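Local structure of CigR Protein (Salmonella enterica subsp. enterica serovar Typhimurium, 4EW5) at residues 49-58 with 74-84; 42-50 with 87-95. The protein is a putative inner membrane protein of Salmonella whose function is not established, represented here by its C-terminal domain. All coordinates share one frame; numbering follows the deposited sequence.

Contact 1 of 2, residues 49-58 with 74-84; sequences LPPGIAKKTV and WKIVGDNLVLI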
# COMPACT_ATOMS: atom_id res chain seq x y z
N LEU A 49 -20.08 8.98 -4.73
CA LEU A 49 -20.25 9.32 -3.35
C LEU A 49 -21.72 9.71 -3.14
O LEU A 49 -22.29 10.40 -4.01
CB LEU A 49 -19.34 10.54 -3.08
CG LEU A 49 -19.05 10.87 -1.65
CD1 LEU A 49 -18.21 9.73 -1.02
CD2 LEU A 49 -18.29 12.19 -1.66
N PRO A 50 -22.36 9.25 -2.06
CA PRO A 50 -23.80 9.56 -1.91
C PRO A 50 -24.06 11.06 -1.88
O PRO A 50 -23.18 11.81 -1.45
CB PRO A 50 -24.13 9.02 -0.56
CG PRO A 50 -23.17 7.89 -0.33
CD PRO A 50 -21.90 8.34 -1.00
N PRO A 51 -25.26 11.47 -2.30
CA PRO A 51 -25.53 12.91 -2.38
C PRO A 51 -25.54 13.54 -0.97
O PRO A 51 -25.99 12.92 -0.00
CB PRO A 51 -26.93 12.98 -3.03
CG PRO A 51 -27.10 11.65 -3.74
CD PRO A 51 -26.34 10.66 -2.89
N GLY A 52 -25.12 14.80 -0.88
CA GLY A 52 -25.15 15.48 0.40
C GLY A 52 -24.01 15.06 1.32
O GLY A 52 -24.00 15.45 2.49
N ILE A 53 -23.05 14.27 0.86
CA ILE A 53 -21.91 13.87 1.71
C ILE A 53 -20.73 14.72 1.22
O ILE A 53 -20.35 14.67 0.07
CB ILE A 53 -21.59 12.36 1.57
CG1 ILE A 53 -22.69 11.52 2.17
CG2 ILE A 53 -20.22 11.94 2.19
CD1 ILE A 53 -23.01 11.78 3.64
N ALA A 54 -20.19 15.49 2.14
CA ALA A 54 -19.03 16.34 1.84
C ALA A 54 -17.77 15.54 1.43
O ALA A 54 -17.47 14.49 1.98
CB ALA A 54 -18.77 17.22 3.05
N LYS A 55 -17.02 16.06 0.46
CA LYS A 55 -15.70 15.53 0.16
C LYS A 55 -14.72 16.68 0.32
O LYS A 55 -14.78 17.62 -0.43
CB LYS A 55 -15.59 14.99 -1.24
CG LYS A 55 -16.18 15.83 -2.33
CD LYS A 55 -16.15 15.07 -3.66
CE LYS A 55 -16.73 15.90 -4.78
NZ LYS A 55 -18.20 15.79 -4.76
N LYS A 56 -13.84 16.58 1.30
CA LYS A 56 -12.99 17.72 1.65
C LYS A 56 -11.63 17.62 1.06
O LYS A 56 -11.16 16.55 0.73
CB LYS A 56 -12.94 17.89 3.18
CG LYS A 56 -14.32 18.02 3.79
CD LYS A 56 -14.27 18.20 5.29
CE LYS A 56 -15.69 18.22 5.85
NZ LYS A 56 -15.80 18.95 7.16
N THR A 57 -10.98 18.75 0.89
CA THR A 57 -9.72 18.79 0.18
C THR A 57 -8.59 18.27 0.97
O THR A 57 -8.40 18.62 2.14
CB THR A 57 -9.41 20.22 -0.29
OG1 THR A 57 -10.38 20.55 -1.31
CG2 THR A 57 -8.02 20.35 -0.91
N VAL A 58 -7.77 17.47 0.34
CA VAL A 58 -6.56 16.97 0.97
C VAL A 58 -5.47 17.99 0.68
O VAL A 58 -5.30 18.37 -0.49
CB VAL A 58 -6.12 15.59 0.34
CG1 VAL A 58 -4.70 15.19 0.82
CG2 VAL A 58 -7.18 14.49 0.72
N TRP A 74 -7.85 12.63 -4.56
CA TRP A 74 -7.97 12.10 -3.21
C TRP A 74 -8.78 13.12 -2.38
O TRP A 74 -8.55 14.35 -2.51
CB TRP A 74 -6.60 11.91 -2.60
CG TRP A 74 -5.87 10.74 -3.16
CD1 TRP A 74 -4.84 10.74 -4.08
CD2 TRP A 74 -6.13 9.35 -2.86
NE1 TRP A 74 -4.41 9.48 -4.34
CE2 TRP A 74 -5.14 8.58 -3.62
CE3 TRP A 74 -7.01 8.68 -2.02
CZ2 TRP A 74 -5.08 7.22 -3.56
CZ3 TRP A 74 -6.91 7.31 -1.96
CH2 TRP A 74 -5.96 6.60 -2.71
N LYS A 75 -9.73 12.64 -1.58
CA LYS A 75 -10.58 13.48 -0.75
C LYS A 75 -10.67 12.92 0.66
O LYS A 75 -10.50 11.69 0.86
CB LYS A 75 -11.97 13.58 -1.36
CG LYS A 75 -11.97 14.22 -2.71
CD LYS A 75 -11.86 15.74 -2.54
CE LYS A 75 -11.56 16.46 -3.83
NZ LYS A 75 -11.12 17.83 -3.53
N ILE A 76 -11.02 13.78 1.60
CA ILE A 76 -11.39 13.36 2.94
C ILE A 76 -12.93 13.24 2.97
O ILE A 76 -13.64 14.22 2.76
CB ILE A 76 -10.96 14.38 3.98
CG1 ILE A 76 -9.43 14.76 3.81
CG2 ILE A 76 -11.21 13.87 5.42
CD1 ILE A 76 -8.98 15.81 4.85
N VAL A 77 -13.41 12.06 3.31
CA VAL A 77 -14.84 11.74 3.37
C VAL A 77 -15.08 11.13 4.73
O VAL A 77 -14.54 10.07 5.02
CB VAL A 77 -15.19 10.74 2.27
CG1 VAL A 77 -16.67 10.33 2.35
CG2 VAL A 77 -14.91 11.37 0.94
N GLY A 78 -15.71 11.89 5.65
CA GLY A 78 -15.86 11.45 7.02
C GLY A 78 -14.46 11.46 7.58
O GLY A 78 -13.73 12.49 7.48
N ASP A 79 -14.05 10.34 8.16
CA ASP A 79 -12.62 10.19 8.58
C ASP A 79 -11.79 9.26 7.67
O ASP A 79 -10.74 8.77 8.08
CB ASP A 79 -12.50 9.83 10.03
CG ASP A 79 -13.12 8.49 10.38
OD1 ASP A 79 -13.71 7.87 9.47
OD2 ASP A 79 -13.02 8.11 11.56
N ASN A 80 -12.24 9.09 6.43
CA ASN A 80 -11.62 8.16 5.48
C ASN A 80 -10.90 8.87 4.37
O ASN A 80 -11.24 10.04 3.99
CB ASN A 80 -12.70 7.30 4.90
CG ASN A 80 -13.58 6.65 6.00
OD1 ASN A 80 -13.07 6.00 6.93
ND2 ASN A 80 -14.89 6.98 6.00
N LEU A 81 -9.97 8.17 3.73
CA LEU A 81 -9.29 8.76 2.59
C LEU A 81 -9.86 8.08 1.33
O LEU A 81 -9.81 6.84 1.23
CB LEU A 81 -7.79 8.45 2.68
CG LEU A 81 -6.90 8.93 1.54
CD1 LEU A 81 -7.02 10.43 1.22
CD2 LEU A 81 -5.43 8.50 1.81
N VAL A 82 -10.33 8.85 0.36
CA VAL A 82 -11.14 8.28 -0.74
C VAL A 82 -10.69 8.88 -2.06
O VAL A 82 -10.60 10.11 -2.18
CB VAL A 82 -12.64 8.55 -0.52
CG1 VAL A 82 -13.45 7.83 -1.62
CG2 VAL A 82 -13.08 8.12 0.90
N LEU A 83 -10.30 8.05 -3.04
CA LEU A 83 -9.98 8.51 -4.33
C LEU A 83 -11.32 8.52 -5.12
O LEU A 83 -12.02 7.49 -5.20
CB LEU A 83 -9.08 7.54 -5.06
CG LEU A 83 -8.53 7.94 -6.43
CD1 LEU A 83 -7.57 9.15 -6.36
CD2 LEU A 83 -7.85 6.80 -7.15
N ILE A 84 -11.55 9.62 -5.81
CA ILE A 84 -12.86 9.85 -6.43
C ILE A 84 -12.60 10.36 -7.84
O ILE A 84 -11.73 11.22 -8.04
CB ILE A 84 -13.62 10.90 -5.58
CG1 ILE A 84 -14.04 10.28 -4.27
CG2 ILE A 84 -14.85 11.42 -6.24
CD1 ILE A 84 -14.64 11.26 -3.26
O HOH W 1 -17.33 13.96 4.57
O HOH W 2 -12.92 19.27 -2.04
O HOH W 3 -8.38 17.06 -2.44
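Lys-56 and Ile-76 form an antiparallel hydrogen-bonded pair, with Lys-56 N giving a nearly straight bond (177°) to Ile-76 O at 2.8 Å and Ile-76 N returning one to Lys-56 O at 2.9 Å. Lys-56 CB and Ile-76 CB lie on the same face of the sheet, 4.1 Å apart. Beyond the pair, Val-58 closes one end. Its CG2 sits beside the backbone N (CG1 is anti to it, chi1 169°). There it meets Ile-76 CG1 at 3.8 Å and also packs on Leu-81 CD1. At the other end Leu-49 and Val-77 slide past each other, with CD1 of Leu-49 3.8 Å from CG1 of Val-77. The Ile-53 side chain crosses Val-77 at about a right angle, its CG2 on the same methyl; Leu-49 crosses Ile-84 in the same way, CD2 meeting CD1. Lys-75 bends at chi2 (-79°), which lays its CD over Lys-56 O at 3.4 Å. Its NZ binds two waters. One is shared with Lys-55 O and Thr-57 OG1, the other with Val-58 N and Trp-74 O. A third water joins Ala-54 O to Gly-78 N. Helix 60-63 covers Val-58 through Leu-63. The geometry is that of a short, weakly bonded edge strand, 56-57, beside an antiparallel beta hairpin, 72-77 with 80-85, which reverses at a type II' turn from Val-77 to Asn-80.

Contact 2 of 2, residues 42-50 with 87-95; sequences NLARGKPLP and STAVVTAII
Leu-43 begins the contact by setting its CB 3.8 Å from Ile-94 CD1. Its side chain also packs on Val-82 of strand 80-85 and Val-77 of strand 72-77. The carbonyl O of Ala-44 lies against CB of Val-91 and accepts Lys-47 N, closing a type II turn. In one of its two conformers, Arg-45 carries CG past Thr-92 O. Its CA lies 3.3 Å from Val-91 O in a CA-H...O contact. Gly-46 has the positive phi (91°) that belongs to the third position of such a turn. Its N reaches the same Val-91 O at 2.8 Å, while Val-90 CG1 presses on its carbonyl carbon. Lys-47 turns its side chain away, but its O accepts Val-91 N at 2.9 Å. In Val-91, CG1 is anti to the backbone N (chi1 170°), which leaves CG2 beside that N, near Lys-47 O and Leu-49 N. Pro-48 bridges Val-90, their CA atoms 3.8 Å apart, and its CB rests near Thr-88 O. Leu-49 sends its N to Ala-89 O at 3.0 Å, in a more bent bond (153°), and its CD1 to Val-91 CG2 at 4.0 Å. Val-91 is gripped through both its N and its O. This is a loop bonded to the start of the outer strand and the turn leading into it. The strand carries a classic beta bulge, in which Thr-92 and Ala-93 both face Leu-83.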
# COMPACT_ATOMS: atom_id res chain seq x y z
N ASN A 42 -20.38 2.33 4.29
CA ASN A 42 -21.18 1.90 3.14
C ASN A 42 -20.85 2.63 1.86
O ASN A 42 -21.67 2.62 0.92
CB ASN A 42 -22.67 2.05 3.48
CG ASN A 42 -23.06 1.15 4.60
OD1 ASN A 42 -22.68 -0.01 4.59
ND2 ASN A 42 -23.76 1.66 5.61
N LEU A 43 -19.67 3.21 1.78
CA LEU A 43 -19.23 3.74 0.48
C LEU A 43 -19.03 2.55 -0.45
O LEU A 43 -18.71 1.45 -0.01
CB LEU A 43 -17.95 4.55 0.65
CG LEU A 43 -18.08 5.75 1.57
CD1 LEU A 43 -16.77 6.52 1.55
CD2 LEU A 43 -19.24 6.69 1.21
N ALA A 44 -19.35 2.72 -1.71
CA ALA A 44 -19.19 1.60 -2.64
C ALA A 44 -18.24 1.94 -3.78
O ALA A 44 -18.50 2.95 -4.48
CB ALA A 44 -20.56 1.28 -3.16
N ARG A 45 -17.13 1.18 -3.97
CA ARG A 45 -16.33 1.33 -5.17
C ARG A 45 -17.19 1.13 -6.41
O ARG A 45 -18.02 0.25 -6.49
CB ARG A 45 -15.14 0.36 -5.25
CG ARG A 45 -13.91 0.70 -4.43
CD ARG A 45 -12.88 -0.45 -4.54
NE ARG A 45 -13.01 -1.13 -5.83
CZ ARG A 45 -12.06 -1.83 -6.43
NH1 ARG A 45 -10.86 -2.06 -5.88
NH2 ARG A 45 -12.35 -2.34 -7.61
N GLY A 46 -17.03 2.03 -7.37
CA GLY A 46 -17.74 1.94 -8.64
C GLY A 46 -19.07 2.70 -8.66
O GLY A 46 -19.74 2.76 -9.70
N LYS A 47 -19.42 3.32 -7.52
CA LYS A 47 -20.61 4.16 -7.44
C LYS A 47 -20.19 5.54 -6.95
O LYS A 47 -19.21 5.67 -6.26
CB LYS A 47 -21.61 3.54 -6.45
CG LYS A 47 -22.20 2.21 -6.92
CD LYS A 47 -23.33 1.84 -6.00
CE LYS A 47 -24.00 0.53 -6.38
NZ LYS A 47 -25.12 0.11 -5.48
N PRO A 48 -20.99 6.56 -7.26
CA PRO A 48 -20.67 7.92 -6.82
C PRO A 48 -20.80 8.04 -5.30
O PRO A 48 -21.48 7.26 -4.67
CB PRO A 48 -21.75 8.77 -7.44
CG PRO A 48 -22.65 7.86 -8.16
CD PRO A 48 -22.15 6.48 -8.16
N LEU A 49 -20.08 8.98 -4.73
CA LEU A 49 -20.25 9.32 -3.35
C LEU A 49 -21.72 9.71 -3.14
O LEU A 49 -22.29 10.40 -4.01
CB LEU A 49 -19.34 10.54 -3.08
CG LEU A 49 -19.05 10.87 -1.65
CD1 LEU A 49 -18.21 9.73 -1.02
CD2 LEU A 49 -18.29 12.19 -1.66
N PRO A 50 -22.36 9.25 -2.06
CA PRO A 50 -23.80 9.56 -1.91
C PRO A 50 -24.06 11.06 -1.88
O PRO A 50 -23.18 11.81 -1.45
CB PRO A 50 -24.13 9.02 -0.56
CG PRO A 50 -23.17 7.89 -0.33
CD PRO A 50 -21.90 8.34 -1.00
N SER A 87 -15.64 14.88 -11.64
CA SER A 87 -16.89 15.02 -12.39
C SER A 87 -17.94 13.99 -11.95
O SER A 87 -19.01 14.41 -11.48
CB SER A 87 -16.71 14.97 -13.90
OG SER A 87 -17.97 15.23 -14.56
N THR A 88 -17.71 12.68 -12.09
CA THR A 88 -18.76 11.70 -11.75
C THR A 88 -18.82 11.38 -10.27
O THR A 88 -19.83 10.82 -9.78
CB THR A 88 -18.50 10.39 -12.48
OG1 THR A 88 -17.20 9.95 -12.05
CG2 THR A 88 -18.47 10.54 -13.96
N ALA A 89 -17.74 11.72 -9.57
CA ALA A 89 -17.67 11.50 -8.08
C ALA A 89 -17.71 9.98 -7.77
O ALA A 89 -17.87 9.61 -6.64
CB ALA A 89 -18.77 12.26 -7.34
N VAL A 90 -17.40 9.15 -8.76
CA VAL A 90 -17.32 7.68 -8.60
C VAL A 90 -16.17 7.29 -7.67
O VAL A 90 -15.02 7.64 -7.92
CB VAL A 90 -17.19 6.90 -9.91
CG1 VAL A 90 -17.01 5.41 -9.60
CG2 VAL A 90 -18.43 7.11 -10.85
N VAL A 91 -16.52 6.60 -6.62
CA VAL A 91 -15.59 6.17 -5.62
C VAL A 91 -14.72 5.07 -6.23
O VAL A 91 -15.21 4.06 -6.72
CB VAL A 91 -16.28 5.77 -4.34
CG1 VAL A 91 -15.30 5.08 -3.38
CG2 VAL A 91 -16.96 6.99 -3.68
N THR A 92 -13.42 5.27 -6.10
CA THR A 92 -12.44 4.46 -6.80
C THR A 92 -11.51 3.66 -5.87
O THR A 92 -11.03 2.56 -6.22
CB THR A 92 -11.65 5.39 -7.79
OG1 THR A 92 -12.61 5.98 -8.66
CG2 THR A 92 -10.63 4.63 -8.64
N ALA A 93 -11.23 4.17 -4.70
CA ALA A 93 -10.46 3.46 -3.69
C ALA A 93 -10.82 4.09 -2.41
O ALA A 93 -11.11 5.30 -2.41
CB ALA A 93 -8.94 3.58 -3.92
N ILE A 94 -10.85 3.28 -1.35
CA ILE A 94 -11.25 3.71 -0.07
C ILE A 94 -10.19 3.17 0.92
O ILE A 94 -9.90 1.98 0.96
CB ILE A 94 -12.61 3.12 0.36
CG1 ILE A 94 -13.72 3.50 -0.64
CG2 ILE A 94 -13.00 3.55 1.79
CD1 ILE A 94 -14.91 2.57 -0.50
N ILE A 95 -9.64 4.04 1.73
CA ILE A 95 -8.78 3.65 2.86
C ILE A 95 -9.39 4.19 4.11
O ILE A 95 -9.38 5.39 4.39
CB ILE A 95 -7.37 4.21 2.65
CG1 ILE A 95 -6.88 3.77 1.27
CG2 ILE A 95 -6.41 3.79 3.75
CD1 ILE A 95 -5.61 4.46 0.83

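In the fold
The two contacts attach one connected run of chain to an antiparallel sheet: 56-57 at one border and 46-49 at the other, with Leu-49 shared and packed on side chains of the strands between. Contact 1 adds strand 56-57 beside strand 72-77, and contact 2 ties residues 46-49 to residues 89-91. Strands 80-85 and 91-95 are neighbours, so the contacts meet through backbone pairs such as Leu-83 with Thr-92. Each is partly buried. Contact 1 lies nearer the centre of the chain and combines apolar packing with waters at a lysine. Contact 2 is further out and rests more on backbone bonds. The second subunit packs on both. Residues 81-99 are predicted to form a membrane-spanning helix, yet here they contribute strands.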